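PDB 4R0M: McyG protein from Microcystis aeruginosa PCC 7806, which probably activates its acyl substrate as an adenylate during microcystin synthesis, and binds phenylalanyl-adenylate in its adenylation domain. Local coordinates for residues L56-L62 against A89-I95; G70-Q76 against I95-T101; Q81-A86 against V155-R159; I135-E139 against W150-S154. All coordinates share one frame; numbering follows the deposited sequence.

How the contacts relate
From the N terminus, helix 48-64 opens contact 1, which closes where helix 80-93 packs back on it at residues 89-95. Contact 2 opens inside that loop on strand 72-76 and closes just beyond it on strand 96-99, so the two cross, sharing Ile95. Contact 3 leaves from the first turns of helix 80-93, crosses both, and makes the longest closure, to residues 155-159. Nested within it, contact 4 returns from helix 135-144 to strand 152-154. Contacts 2 and 4 belong to the same four-stranded parallel sheet; contacts 1 and 3 join helix 80-93 to helix 48-64 and to the short helix 155-158.

Contact 1 of 4, residues L56-L62 against A89-I95; sequences LVILNGL and ACFLGGI
Ala89 O accepts a backbone bond from Gly93 N at 3.2 Å and has Leu59 CD1 of the facing helix packed on it at 3.6 Å. Leu59 makes the largest contribution from its helix. With CG anti to the backbone N (chi1 177°), its two methyls reach over the last turn of the other helix: CD1 also touches Gly93 CA, while CD2 lies against Gly93 N and Leu92 CB. The bare backbone of Gly93 admits the leucine this closely. Ala89 CB points at the facing helix, 3.7 Å from Ile58 CG2. At one end of the contact Leu56 CD2 meets Leu92 CD1 at 4.2 Å, the two side chains crossing at about a right angle.

At the other end Cys90 O is held by two backbone donors, Ile95 N at 2.9 Å and, more weakly, Gly93 N. This fold-back belongs to a Schellman motif in which Gly94 takes a positive phi (70°), and it sets the Ile95 side chain beside the Cys90 sulfur. Leu62 CD1 touches both, 4.1 Å from Cys90 SG and equally close to Ile95 CD1.

The helix axes cross at -71° with a closest approach of 8.5 Å, the small Ala89 lying where the backbones are nearest. Around this buried crossing, Ile58 and Leu62 lean on Leu158 of helix 155-158, Leu92 rests on Leu23 of helix 19-27, and Cys90 packs on Val73 of strand 72-76.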
loop_
_atom_site.group_PDB
_atom_site.type_symbol
_atom_site.label_atom_id
_atom_site.label_comp_id
_atom_site.label_asym_id
_atom_site.label_seq_id
_atom_site.Cartn_x
_atom_site.Cartn_y
_atom_site.Cartn_z
ATOM N N LEU A 56 11.816 -10.558 -22.353
ATOM C CA LEU A 56 11.650 -10.825 -23.789
ATOM C C LEU A 56 11.174 -12.249 -24.068
ATOM O O LEU A 56 10.353 -12.469 -24.963
ATOM C CB LEU A 56 12.954 -10.561 -24.556
ATOM C CG LEU A 56 13.425 -9.123 -24.795
ATOM C CD1 LEU A 56 14.770 -9.125 -25.508
ATOM C CD2 LEU A 56 12.406 -8.323 -25.593
ATOM N N VAL A 57 11.702 -13.204 -23.304
ATOM C CA VAL A 57 11.326 -14.614 -23.432
ATOM C C VAL A 57 9.864 -14.808 -23.035
ATOM O O VAL A 57 9.105 -15.460 -23.754
ATOM C CB VAL A 57 12.241 -15.535 -22.587
ATOM C CG1 VAL A 57 11.770 -16.982 -22.650
ATOM C CG2 VAL A 57 13.688 -15.436 -23.057
ATOM N N ILE A 58 9.479 -14.228 -21.897
ATOM C CA ILE A 58 8.100 -14.288 -21.407
ATOM C C ILE A 58 7.157 -13.585 -22.382
ATOM O O ILE A 58 6.076 -14.099 -22.683
ATOM C CB ILE A 58 7.968 -13.682 -19.989
ATOM C CG1 ILE A 58 8.768 -14.513 -18.981
ATOM C CG2 ILE A 58 6.504 -13.601 -19.563
ATOM C CD1 ILE A 58 9.261 -13.732 -17.783
ATOM N N LEU A 59 7.583 -12.420 -22.873
ATOM C CA LEU A 59 6.821 -11.661 -23.864
ATOM C C LEU A 59 6.524 -12.481 -25.119
ATOM O O LEU A 59 5.407 -12.443 -25.639
ATOM C CB LEU A 59 7.551 -10.365 -24.237
ATOM C CG LEU A 59 6.940 -9.462 -25.319
ATOM C CD1 LEU A 59 5.483 -9.115 -25.029
ATOM C CD2 LEU A 59 7.776 -8.201 -25.477
ATOM N N ASN A 60 7.527 -13.214 -25.600
ATOM C CA ASN A 60 7.356 -14.100 -26.747
ATOM C C ASN A 60 6.352 -15.212 -26.451
ATOM O O ASN A 60 5.535 -15.564 -27.305
ATOM C CB ASN A 60 8.701 -14.688 -27.184
ATOM C CG ASN A 60 8.588 -15.526 -28.444
ATOM O OD1 ASN A 60 8.109 -15.057 -29.479
ATOM N ND2 ASN A 60 9.030 -16.775 -28.362
ATOM N N GLY A 61 6.418 -15.752 -25.235
ATOM C CA GLY A 61 5.438 -16.720 -24.752
ATOM C C GLY A 61 4.032 -16.152 -24.758
ATOM O O GLY A 61 3.085 -16.835 -25.149
ATOM N N LEU A 62 3.899 -14.899 -24.327
ATOM C CA LEU A 62 2.612 -14.205 -24.342
ATOM C C LEU A 62 2.071 -14.052 -25.764
ATOM O O LEU A 62 0.909 -14.372 -26.026
ATOM C CB LEU A 62 2.714 -12.839 -23.650
ATOM C CG LEU A 62 2.854 -12.821 -22.122
ATOM C CD1 LEU A 62 3.358 -11.469 -21.640
ATOM C CD2 LEU A 62 1.541 -13.180 -21.439
ATOM N N ALA A 89 7.776 -7.847 -18.938
ATOM C CA ALA A 89 7.421 -8.467 -20.214
ATOM C C ALA A 89 6.237 -7.739 -20.850
ATOM O O ALA A 89 6.280 -7.386 -22.031
ATOM C CB ALA A 89 7.098 -9.940 -20.026
ATOM N N CYS A 90 5.195 -7.517 -20.049
ATOM C CA CYS A 90 4.005 -6.788 -20.469
ATOM C C CYS A 90 4.332 -5.347 -20.853
ATOM O O CYS A 90 3.843 -4.845 -21.871
ATOM C CB CYS A 90 2.941 -6.814 -19.362
ATOM S SG CYS A 90 2.271 -8.458 -19.002
ATOM N N PHE A 91 5.159 -4.686 -20.045
ATOM C CA PHE A 91 5.576 -3.308 -20.333
ATOM C C PHE A 91 6.241 -3.186 -21.708
ATOM O O PHE A 91 5.899 -2.295 -22.490
ATOM C CB PHE A 91 6.515 -2.769 -19.246
ATOM C CG PHE A 91 5.836 -2.462 -17.934
ATOM C CD1 PHE A 91 4.469 -2.202 -17.868
ATOM C CD2 PHE A 91 6.580 -2.398 -16.761
ATOM C CE1 PHE A 91 3.859 -1.908 -16.655
ATOM C CE2 PHE A 91 5.974 -2.103 -15.546
ATOM C CZ PHE A 91 4.611 -1.859 -15.493
ATOM N N LEU A 92 7.172 -4.095 -21.998
ATOM C CA LEU A 92 7.927 -4.080 -23.253
ATOM C C LEU A 92 7.062 -4.341 -24.485
ATOM O O LEU A 92 7.308 -3.773 -25.549
ATOM C CB LEU A 92 9.076 -5.093 -23.210
ATOM C CG LEU A 92 10.213 -4.951 -22.193
ATOM C CD1 LEU A 92 11.131 -6.159 -22.288
ATOM C CD2 LEU A 92 11.009 -3.669 -22.383
ATOM N N GLY A 93 6.051 -5.196 -24.340
ATOM C CA GLY A 93 5.195 -5.568 -25.466
ATOM C C GLY A 93 3.971 -4.700 -25.678
ATOM O O GLY A 93 3.197 -4.933 -26.606
ATOM N N GLY A 94 3.791 -3.698 -24.823
ATOM C CA GLY A 94 2.599 -2.857 -24.866
ATOM C C GLY A 94 1.342 -3.584 -24.416
ATOM O O GLY A 94 0.230 -3.180 -24.759
ATOM N N ILE A 95 1.526 -4.670 -23.665
ATOM C CA ILE A 95 0.426 -5.394 -23.034
ATOM C C ILE A 95 0.246 -4.799 -21.642
ATOM O O ILE A 95 1.224 -4.567 -20.937
ATOM C CB ILE A 95 0.729 -6.908 -22.931
ATOM C CG1 ILE A 95 0.896 -7.519 -24.329
ATOM C CG2 ILE A 95 -0.369 -7.637 -22.162
ATOM C CD1 ILE A 95 1.662 -8.825 -24.347
#

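Contact 2 of 4, residues G70-Q76 against I95-T101; sequences GHKVILQ and IIPVPLT
Residues 72-76 and 96-99 pair as the parallel strands of a beta-alpha-beta unit whose connection is helix 80-93. Five backbone bonds join them. Ile96 N donates to His71 O, and Val73 N returns a bond to Ile96 O. Val98 N then gives the shortest of the five, 2.7 Å to Val73 O. Leu75 N donates to Val98 O, almost straight at the hydrogen (172°), and Leu100 N to Leu75 O. Ile96 O and Val98 O each take a CA-H contact as well, from Lys72 and Ile74 respectively.

Strand 96-99 is outermost in its sheet, and Pro97 and Pro99, which have no N-H to give, fill its alternate positions. On strand 72-76 the backbone of Ile74 turns the other way, to Leu127 and Leu129, and Gln76 O receives Ser130 OG. Thr101 OG1 is hydrogen-bonded to Asp225. The side chain of Thr101 is about 9 Å from the bound phenylalanyl-adenylate.

Lys72 and Ile96 run side by side on one face, with Lys72 CG 3.7 Å from Ile96 CB. On the other, Leu75 lies alongside Pro97, and Leu75 CD1 is 3.7 Å from Pro97 CB.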
loop_
_atom_site.group_PDB
_atom_site.type_symbol
_atom_site.label_atom_id
_atom_site.label_comp_id
_atom_site.label_asym_id
_atom_site.label_seq_id
_atom_site.Cartn_x
_atom_site.Cartn_y
_atom_site.Cartn_z
ATOM N N GLY A 70 -2.014 -3.864 -26.512
ATOM C CA GLY A 70 -3.254 -3.232 -26.073
ATOM C C GLY A 70 -4.161 -4.121 -25.238
ATOM O O GLY A 70 -5.053 -3.624 -24.549
ATOM N N HIS A 71 -3.943 -5.434 -25.302
ATOM C CA HIS A 71 -4.699 -6.381 -24.486
ATOM C C HIS A 71 -4.282 -6.304 -23.048
ATOM O O HIS A 71 -3.196 -5.816 -22.729
ATOM C CB HIS A 71 -4.528 -7.815 -24.989
ATOM C CG HIS A 71 -5.316 -8.131 -26.240
ATOM N ND1 HIS A 71 -5.030 -9.191 -27.024
ATOM C CD2 HIS A 71 -6.400 -7.482 -26.834
ATOM C CE1 HIS A 71 -5.890 -9.225 -28.060
ATOM N NE2 HIS A 71 -6.726 -8.177 -27.944
ATOM N N LYS A 72 -5.149 -6.796 -22.168
ATOM C CA LYS A 72 -4.867 -6.827 -20.741
ATOM C C LYS A 72 -4.681 -8.257 -20.251
ATOM O O LYS A 72 -5.316 -9.183 -20.761
ATOM C CB LYS A 72 -5.979 -6.117 -19.965
ATOM C CG LYS A 72 -5.901 -4.599 -20.057
ATOM C CD LYS A 72 -7.229 -3.931 -19.761
ATOM C CE LYS A 72 -8.009 -3.637 -21.032
ATOM N NZ LYS A 72 -7.517 -2.406 -21.708
ATOM N N VAL A 73 -3.780 -8.431 -19.285
ATOM C CA VAL A 73 -3.580 -9.723 -18.619
ATOM C C VAL A 73 -3.561 -9.545 -17.099
ATOM O O VAL A 73 -2.946 -8.608 -16.581
ATOM C CB VAL A 73 -2.297 -10.461 -19.091
ATOM C CG1 VAL A 73 -2.367 -10.790 -20.575
ATOM C CG2 VAL A 73 -1.045 -9.652 -18.785
ATOM N N ILE A 74 -4.246 -10.442 -16.394
ATOM C CA ILE A 74 -4.312 -10.397 -14.935
ATOM C C ILE A 74 -3.106 -11.105 -14.323
ATOM O O ILE A 74 -2.715 -12.179 -14.774
ATOM C CB ILE A 74 -5.635 -11.003 -14.399
ATOM C CG1 ILE A 74 -6.825 -10.131 -14.819
ATOM C CG2 ILE A 74 -5.592 -11.165 -12.880
ATOM C CD1 ILE A 74 -8.182 -10.663 -14.400
ATOM N N LEU A 75 -2.518 -10.491 -13.300
ATOM C CA LEU A 75 -1.389 -11.087 -12.586
ATOM C C LEU A 75 -1.807 -11.651 -11.232
ATOM O O LEU A 75 -2.375 -10.943 -10.393
ATOM C CB LEU A 75 -0.252 -10.072 -12.414
ATOM C CG LEU A 75 0.775 -9.876 -13.537
ATOM C CD1 LEU A 75 0.173 -9.280 -14.805
ATOM C CD2 LEU A 75 1.932 -9.021 -13.037
ATOM N N GLN A 76 -1.530 -12.939 -11.046
ATOM C CA GLN A 76 -1.774 -13.639 -9.791
ATOM C C GLN A 76 -0.530 -14.453 -9.438
ATOM O O GLN A 76 -0.553 -15.685 -9.413
ATOM C CB GLN A 76 -3.011 -14.535 -9.908
ATOM C CG GLN A 76 -4.328 -13.773 -9.932
ATOM C CD GLN A 76 -4.750 -13.302 -8.552
ATOM O OE1 GLN A 76 -4.400 -12.201 -8.121
ATOM N NE2 GLN A 76 -5.489 -14.145 -7.846
ATOM N N ILE A 95 1.526 -4.670 -23.665
ATOM C CA ILE A 95 0.426 -5.394 -23.034
ATOM C C ILE A 95 0.246 -4.799 -21.642
ATOM O O ILE A 95 1.224 -4.567 -20.937
ATOM C CB ILE A 95 0.729 -6.908 -22.931
ATOM C CG1 ILE A 95 0.896 -7.519 -24.329
ATOM C CG2 ILE A 95 -0.369 -7.637 -22.162
ATOM C CD1 ILE A 95 1.662 -8.825 -24.347
ATOM N N ILE A 96 -0.999 -4.529 -21.261
ATOM C CA ILE A 96 -1.280 -3.905 -19.970
ATOM C C ILE A 96 -1.417 -4.960 -18.865
ATOM O O ILE A 96 -2.379 -5.735 -18.862
ATOM C CB ILE A 96 -2.529 -2.996 -20.031
ATOM C CG1 ILE A 96 -2.334 -1.888 -21.076
ATOM C CG2 ILE A 96 -2.826 -2.387 -18.663
ATOM C CD1 ILE A 96 -3.622 -1.304 -21.618
ATOM N N PRO A 97 -0.450 -4.998 -17.927
ATOM C CA PRO A 97 -0.559 -5.923 -16.803
ATOM C C PRO A 97 -1.569 -5.413 -15.779
ATOM O O PRO A 97 -1.660 -4.204 -15.545
ATOM C CB PRO A 97 0.851 -5.925 -16.211
ATOM C CG PRO A 97 1.397 -4.576 -16.542
ATOM C CD PRO A 97 0.742 -4.135 -17.820
ATOM N N VAL A 98 -2.336 -6.333 -15.201
ATOM C CA VAL A 98 -3.319 -5.988 -14.177
ATOM C C VAL A 98 -3.010 -6.808 -12.924
ATOM O O VAL A 98 -3.570 -7.892 -12.725
ATOM C CB VAL A 98 -4.771 -6.211 -14.663
ATOM C CG1 VAL A 98 -5.773 -5.686 -13.642
ATOM C CG2 VAL A 98 -4.997 -5.531 -16.009
ATOM N N PRO A 99 -2.090 -6.301 -12.085
ATOM C CA PRO A 99 -1.682 -7.031 -10.893
ATOM C C PRO A 99 -2.768 -6.991 -9.829
ATOM O O PRO A 99 -3.300 -5.922 -9.523
ATOM C CB PRO A 99 -0.431 -6.271 -10.414
ATOM C CG PRO A 99 -0.085 -5.308 -11.506
ATOM C CD PRO A 99 -1.379 -5.019 -12.201
ATOM N N LEU A 100 -3.107 -8.155 -9.294
ATOM C CA LEU A 100 -4.084 -8.244 -8.215
ATOM C C LEU A 100 -3.511 -9.053 -7.055
ATOM O O LEU A 100 -2.631 -9.893 -7.251
ATOM C CB LEU A 100 -5.401 -8.849 -8.718
ATOM C CG LEU A 100 -6.216 -8.037 -9.738
ATOM C CD1 LEU A 100 -7.312 -8.890 -10.357
ATOM C CD2 LEU A 100 -6.802 -6.770 -9.128
ATOM N N THR A 101 -4.007 -8.776 -5.852
ATOM C CA THR A 101 -3.583 -9.470 -4.642
ATOM C C THR A 101 -3.828 -10.969 -4.780
ATOM O O THR A 101 -4.896 -11.394 -5.223
ATOM C CB THR A 101 -4.334 -8.933 -3.402
ATOM O OG1 THR A 101 -4.132 -7.518 -3.298
ATOM C CG2 THR A 101 -3.845 -9.605 -2.114
#

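Contact 3 of 4, residues Q81-A86 against V155-R159; sequences QDFIPA and VNELR
Arg159 grips the first turn of helix 80-93 with both terminal nitrogens. Arg159 NH1 makes a salt bridge to Asp82 OD1 at 2.7 Å, nearly straight (172°). The oxygen lies in the guanidinium plane, but NH1 comes to it from above the carboxylate plane, 50° out. Arg159 NH2 donates to Gln81 O at 3.0 Å, along a more bent path. That carbonyl would face the N-H four residues on, but Pro85 has none, so the arginine takes the acceptor left over at the kink. Pro85 CG also lies at the guanidinium edge, 3.7 Å from Arg159 NH2.

Val155 supports this group from one face: its CG1 is 3.5 Å above the guanidinium plane, set toward the rim. Its other methyl, CG2, touches Ala86 CB at 4.0 Å and packs near Asp82 O. The second carboxylate oxygen, Asp82 OD2, is tied to the start of helix 155-158 by a water that donates to it at 3.0 Å and accepts from Asn156 N at 3.0 Å.

In the next shell Asp54 of helix 48-64 also makes a salt bridge to NH2, so Arg159 has two acidic partners, Asp82 on NH1 and Asp54 on NH2, which together probably limit the rotation of the guanidinium. Ile58 of that same helix covers Pro85 and Val155, while Gln81 and Pro85 also meet Tyr36 of strand 33-37, and Gln46 of strand 43-47 touches Pro85.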
loop_
_atom_site.group_PDB
_atom_site.type_symbol
_atom_site.label_atom_id
_atom_site.label_comp_id
_atom_site.label_asym_id
_atom_site.label_seq_id
_atom_site.Cartn_x
_atom_site.Cartn_y
_atom_site.Cartn_z
ATOM N N GLN A 81 10.297 -13.636 -8.124
ATOM C CA GLN A 81 11.178 -13.947 -9.255
ATOM C C GLN A 81 10.400 -14.170 -10.553
ATOM O O GLN A 81 10.986 -14.180 -11.639
ATOM C CB GLN A 81 12.042 -15.179 -8.960
ATOM C CG GLN A 81 12.985 -15.037 -7.772
ATOM C CD GLN A 81 12.390 -15.561 -6.472
ATOM O OE1 GLN A 81 11.391 -15.037 -5.963
ATOM N NE2 GLN A 81 13.010 -16.600 -5.922
ATOM N N ASP A 82 9.088 -14.365 -10.432
ATOM C CA ASP A 82 8.209 -14.549 -11.583
ATOM C C ASP A 82 7.406 -13.293 -11.892
ATOM O O ASP A 82 7.111 -13.011 -13.054
ATOM C CB ASP A 82 7.247 -15.714 -11.342
ATOM C CG ASP A 82 7.907 -17.070 -11.502
ATOM O OD1 ASP A 82 9.104 -17.122 -11.863
ATOM O OD2 ASP A 82 7.218 -18.088 -11.270
ATOM N N PHE A 83 7.048 -12.549 -10.847
ATOM C CA PHE A 83 6.184 -11.376 -10.978
ATOM C C PHE A 83 6.846 -10.248 -11.771
ATOM O O PHE A 83 6.303 -9.792 -12.776
ATOM C CB PHE A 83 5.743 -10.880 -9.595
ATOM C CG PHE A 83 4.770 -9.732 -9.634
ATOM C CD1 PHE A 83 5.204 -8.432 -9.897
ATOM C CD2 PHE A 83 3.419 -9.944 -9.384
ATOM C CE1 PHE A 83 4.310 -7.374 -9.929
ATOM C CE2 PHE A 83 2.521 -8.889 -9.408
ATOM C CZ PHE A 83 2.966 -7.603 -9.681
ATOM N N ILE A 84 8.015 -9.807 -11.313
ATOM C CA ILE A 84 8.716 -8.674 -11.927
ATOM C C ILE A 84 9.095 -8.912 -13.404
ATOM O O ILE A 84 8.811 -8.060 -14.248
ATOM C CB ILE A 84 9.924 -8.212 -11.075
ATOM C CG1 ILE A 84 9.440 -7.733 -9.698
ATOM C CG2 ILE A 84 10.685 -7.096 -11.775
ATOM C CD1 ILE A 84 10.520 -7.628 -8.641
ATOM N N PRO A 85 9.709 -10.069 -13.729
ATOM C CA PRO A 85 9.964 -10.327 -15.147
ATOM C C PRO A 85 8.699 -10.362 -16.012
ATOM O O PRO A 85 8.727 -9.886 -17.149
ATOM C CB PRO A 85 10.660 -11.690 -15.131
ATOM C CG PRO A 85 11.342 -11.728 -13.808
ATOM C CD PRO A 85 10.360 -11.083 -12.875
ATOM N N ALA A 86 7.606 -10.905 -15.477
ATOM C CA ALA A 86 6.328 -10.950 -16.195
ATOM C C ALA A 86 5.699 -9.567 -16.354
ATOM O O ALA A 86 5.079 -9.276 -17.380
ATOM C CB ALA A 86 5.357 -11.894 -15.503
ATOM N N VAL A 155 4.226 -18.485 -15.474
ATOM C CA VAL A 155 5.349 -17.746 -16.047
ATOM C C VAL A 155 6.418 -18.711 -16.578
ATOM O O VAL A 155 6.999 -18.477 -17.640
ATOM C CB VAL A 155 5.955 -16.754 -15.026
ATOM C CG1 VAL A 155 7.186 -16.061 -15.596
ATOM C CG2 VAL A 155 4.920 -15.720 -14.609
ATOM N N ASN A 156 6.647 -19.802 -15.846
ATOM C CA ASN A 156 7.617 -20.824 -16.240
ATOM C C ASN A 156 7.264 -21.589 -17.516
ATOM O O ASN A 156 8.154 -22.109 -18.191
ATOM C CB ASN A 156 7.890 -21.794 -15.086
ATOM C CG ASN A 156 8.860 -21.227 -14.062
ATOM O OD1 ASN A 156 8.687 -21.418 -12.857
ATOM N ND2 ASN A 156 9.888 -20.525 -14.536
ATOM N N GLU A 157 5.977 -21.663 -17.843
ATOM C CA GLU A 157 5.557 -22.233 -19.120
ATOM C C GLU A 157 5.829 -21.249 -20.261
ATOM O O GLU A 157 6.192 -21.658 -21.365
ATOM C CB GLU A 157 4.082 -22.637 -19.098
ATOM C CG GLU A 157 3.714 -23.637 -20.188
ATOM C CD GLU A 157 2.221 -23.720 -20.456
ATOM O OE1 GLU A 157 1.424 -23.630 -19.497
ATOM O OE2 GLU A 157 1.842 -23.884 -21.636
ATOM N N LEU A 158 5.656 -19.957 -19.982
ATOM C CA LEU A 158 5.948 -18.895 -20.951
ATOM C C LEU A 158 7.448 -18.759 -21.192
ATOM O O LEU A 158 7.870 -18.342 -22.270
ATOM C CB LEU A 158 5.376 -17.551 -20.487
ATOM C CG LEU A 158 3.864 -17.398 -20.298
ATOM C CD1 LEU A 158 3.576 -16.147 -19.490
ATOM C CD2 LEU A 158 3.120 -17.354 -21.623
ATOM N N ARG A 159 8.238 -19.110 -20.180
ATOM C CA ARG A 159 9.696 -19.118 -20.281
ATOM C C ARG A 159 10.212 -20.242 -21.188
ATOM O O ARG A 159 11.359 -20.206 -21.636
ATOM C CB ARG A 159 10.331 -19.239 -18.892
ATOM C CG ARG A 159 10.317 -17.958 -18.074
ATOM C CD ARG A 159 11.259 -18.058 -16.885
ATOM N NE ARG A 159 11.390 -16.785 -16.179
ATOM C CZ ARG A 159 10.861 -16.520 -14.986
ATOM N NH1 ARG A 159 10.158 -17.441 -14.339
ATOM N NH2 ARG A 159 11.040 -15.328 -14.432
HETATM O O HOH W 1 5.662 -19.951 -13.063
#

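Contact 4 of 4, residues I135-E139 against W150-S154; sequences ITEIE and WQVIS
Trp150 and Ile138 are joined by the one polar bond of this contact: the indole NE1 of Trp150 donates to Ile138 O at 2.8 Å, bent to 144° at the hydrogen. The nitrogen stands well above the carbonyl plane, and the oxygen is itself tilted from the indole plane. Trp150 CZ2 also meets Ile138 CG2 at 3.9 Å, the two side chains crossing at about a right angle.

The closer packing centres on Val152. Its CG1 touches Ile135 CD1 at 3.7 Å, and its CG2 fits between Ile138 CG2 and Glu139 CG, each 3.8 Å away. Ile135 holds CG1 anti to the backbone N (chi1 -177°), which sends CD1 across to the strand backbone, 3.5 Å from Ser154 N and close to the Ile153 carbonyl carbon.

The rim is looser. Glu139 touches Val152 mainly through CG, and Glu139 is exposed to solvent. Trp150 is partly exposed, with Trp120 edge-to-face against it. Ser154 OG is spent on Glu157 N, as the N-cap of the helix that follows.

Helix and strand run antiparallel (177°), their axes 8.6 Å apart. This is the packing of a beta-alpha-beta crossover, here strand 128-130, helix 135-144 and edge strand 152-154, with the helix lying against the parallel sheet.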
loop_
_atom_site.group_PDB
_atom_site.type_symbol
_atom_site.label_atom_id
_atom_site.label_comp_id
_atom_site.label_asym_id
_atom_site.label_seq_id
_atom_site.Cartn_x
_atom_site.Cartn_y
_atom_site.Cartn_z
ATOM N N ILE A 135 -0.946 -22.177 -9.832
ATOM C CA ILE A 135 -1.629 -22.486 -11.100
ATOM C C ILE A 135 -2.855 -23.400 -10.937
ATOM O O ILE A 135 -3.933 -23.095 -11.455
ATOM C CB ILE A 135 -0.637 -23.039 -12.170
ATOM C CG1 ILE A 135 -1.332 -23.286 -13.513
ATOM C CG2 ILE A 135 0.077 -24.301 -11.694
ATOM C CD1 ILE A 135 -1.240 -22.124 -14.476
ATOM N N THR A 136 -2.688 -24.496 -10.199
ATOM C CA THR A 136 -3.731 -25.514 -10.050
ATOM C C THR A 136 -4.938 -25.006 -9.257
ATOM O O THR A 136 -6.085 -25.252 -9.644
ATOM C CB THR A 136 -3.170 -26.800 -9.402
ATOM O OG1 THR A 136 -1.914 -27.133 -10.010
ATOM C CG2 THR A 136 -4.139 -27.969 -9.574
ATOM N N GLU A 137 -4.669 -24.296 -8.161
ATOM C CA GLU A 137 -5.713 -23.723 -7.304
ATOM C C GLU A 137 -6.603 -22.738 -8.058
ATOM O O GLU A 137 -7.821 -22.737 -7.884
ATOM C CB GLU A 137 -5.095 -23.005 -6.101
ATOM C CG GLU A 137 -4.342 -23.900 -5.135
ATOM C CD GLU A 137 -3.446 -23.112 -4.197
ATOM O OE1 GLU A 137 -3.921 -22.120 -3.601
ATOM O OE2 GLU A 137 -2.263 -23.490 -4.055
ATOM N N ILE A 138 -5.980 -21.903 -8.888
ATOM C CA ILE A 138 -6.687 -20.852 -9.617
ATOM C C ILE A 138 -7.539 -21.431 -10.750
ATOM O O ILE A 138 -8.640 -20.941 -11.010
ATOM C CB ILE A 138 -5.713 -19.753 -10.111
ATOM C CG1 ILE A 138 -4.993 -19.123 -8.910
ATOM C CG2 ILE A 138 -6.449 -18.680 -10.907
ATOM C CD1 ILE A 138 -3.841 -18.207 -9.266
ATOM N N GLU A 139 -7.040 -22.480 -11.400
ATOM C CA GLU A 139 -7.815 -23.198 -12.417
ATOM C C GLU A 139 -9.031 -23.889 -11.798
ATOM O O GLU A 139 -10.124 -23.858 -12.365
ATOM C CB GLU A 139 -6.943 -24.216 -13.162
ATOM C CG GLU A 139 -5.936 -23.595 -14.120
ATOM C CD GLU A 139 -5.169 -24.622 -14.935
ATOM O OE1 GLU A 139 -4.704 -25.631 -14.360
ATOM O OE2 GLU A 139 -5.021 -24.413 -16.159
ATOM N N TRP A 150 -12.206 -19.165 -18.690
ATOM C CA TRP A 150 -11.196 -19.047 -17.641
ATOM C C TRP A 150 -9.928 -19.725 -18.064
ATOM O O TRP A 150 -9.901 -20.944 -18.263
ATOM C CB TRP A 150 -11.736 -19.688 -16.369
ATOM C CG TRP A 150 -10.969 -19.418 -15.095
ATOM C CD1 TRP A 150 -10.036 -20.245 -14.474
ATOM C CD2 TRP A 150 -11.085 -18.247 -14.210
ATOM N NE1 TRP A 150 -9.575 -19.681 -13.314
ATOM C CE2 TRP A 150 -10.161 -18.482 -13.096
ATOM C CE3 TRP A 150 -11.826 -17.068 -14.235
ATOM C CZ2 TRP A 150 -10.003 -17.567 -12.064
ATOM C CZ3 TRP A 150 -11.658 -16.152 -13.186
ATOM C CH2 TRP A 150 -10.769 -16.396 -12.129
ATOM N N GLN A 151 -8.868 -18.936 -18.219
ATOM C CA GLN A 151 -7.565 -19.449 -18.643
ATOM C C GLN A 151 -6.447 -18.942 -17.746
ATOM O O GLN A 151 -6.356 -17.744 -17.462
ATOM C CB GLN A 151 -7.280 -19.081 -20.103
ATOM C CG GLN A 151 -7.807 -20.084 -21.120
ATOM C CD GLN A 151 -6.990 -21.370 -21.170
ATOM O OE1 GLN A 151 -5.773 -21.364 -20.959
ATOM N NE2 GLN A 151 -7.659 -22.481 -21.462
ATOM N N VAL A 152 -5.604 -19.868 -17.300
ATOM C CA VAL A 152 -4.469 -19.547 -16.440
ATOM C C VAL A 152 -3.201 -20.173 -17.016
ATOM O O VAL A 152 -3.221 -21.316 -17.479
ATOM C CB VAL A 152 -4.675 -20.050 -14.990
ATOM C CG1 VAL A 152 -3.708 -19.354 -14.040
ATOM C CG2 VAL A 152 -6.110 -19.826 -14.526
ATOM N N ILE A 153 -2.106 -19.419 -16.992
ATOM C CA ILE A 153 -0.810 -19.929 -17.443
ATOM C C ILE A 153 0.317 -19.501 -16.495
ATOM O O ILE A 153 0.310 -18.388 -15.966
ATOM C CB ILE A 153 -0.511 -19.538 -18.917
ATOM C CG1 ILE A 153 0.704 -20.310 -19.447
ATOM C CG2 ILE A 153 -0.348 -18.026 -19.076
ATOM C CD1 ILE A 153 0.804 -20.361 -20.956
ATOM N N SER A 154 1.269 -20.401 -16.267
ATOM C CA SER A 154 2.415 -20.097 -15.416
ATOM C C SER A 154 3.486 -19.331 -16.190
ATOM O O SER A 154 3.633 -19.505 -17.405
ATOM C CB SER A 154 3.003 -21.377 -14.817
ATOM O OG SER A 154 3.647 -22.155 -15.809
#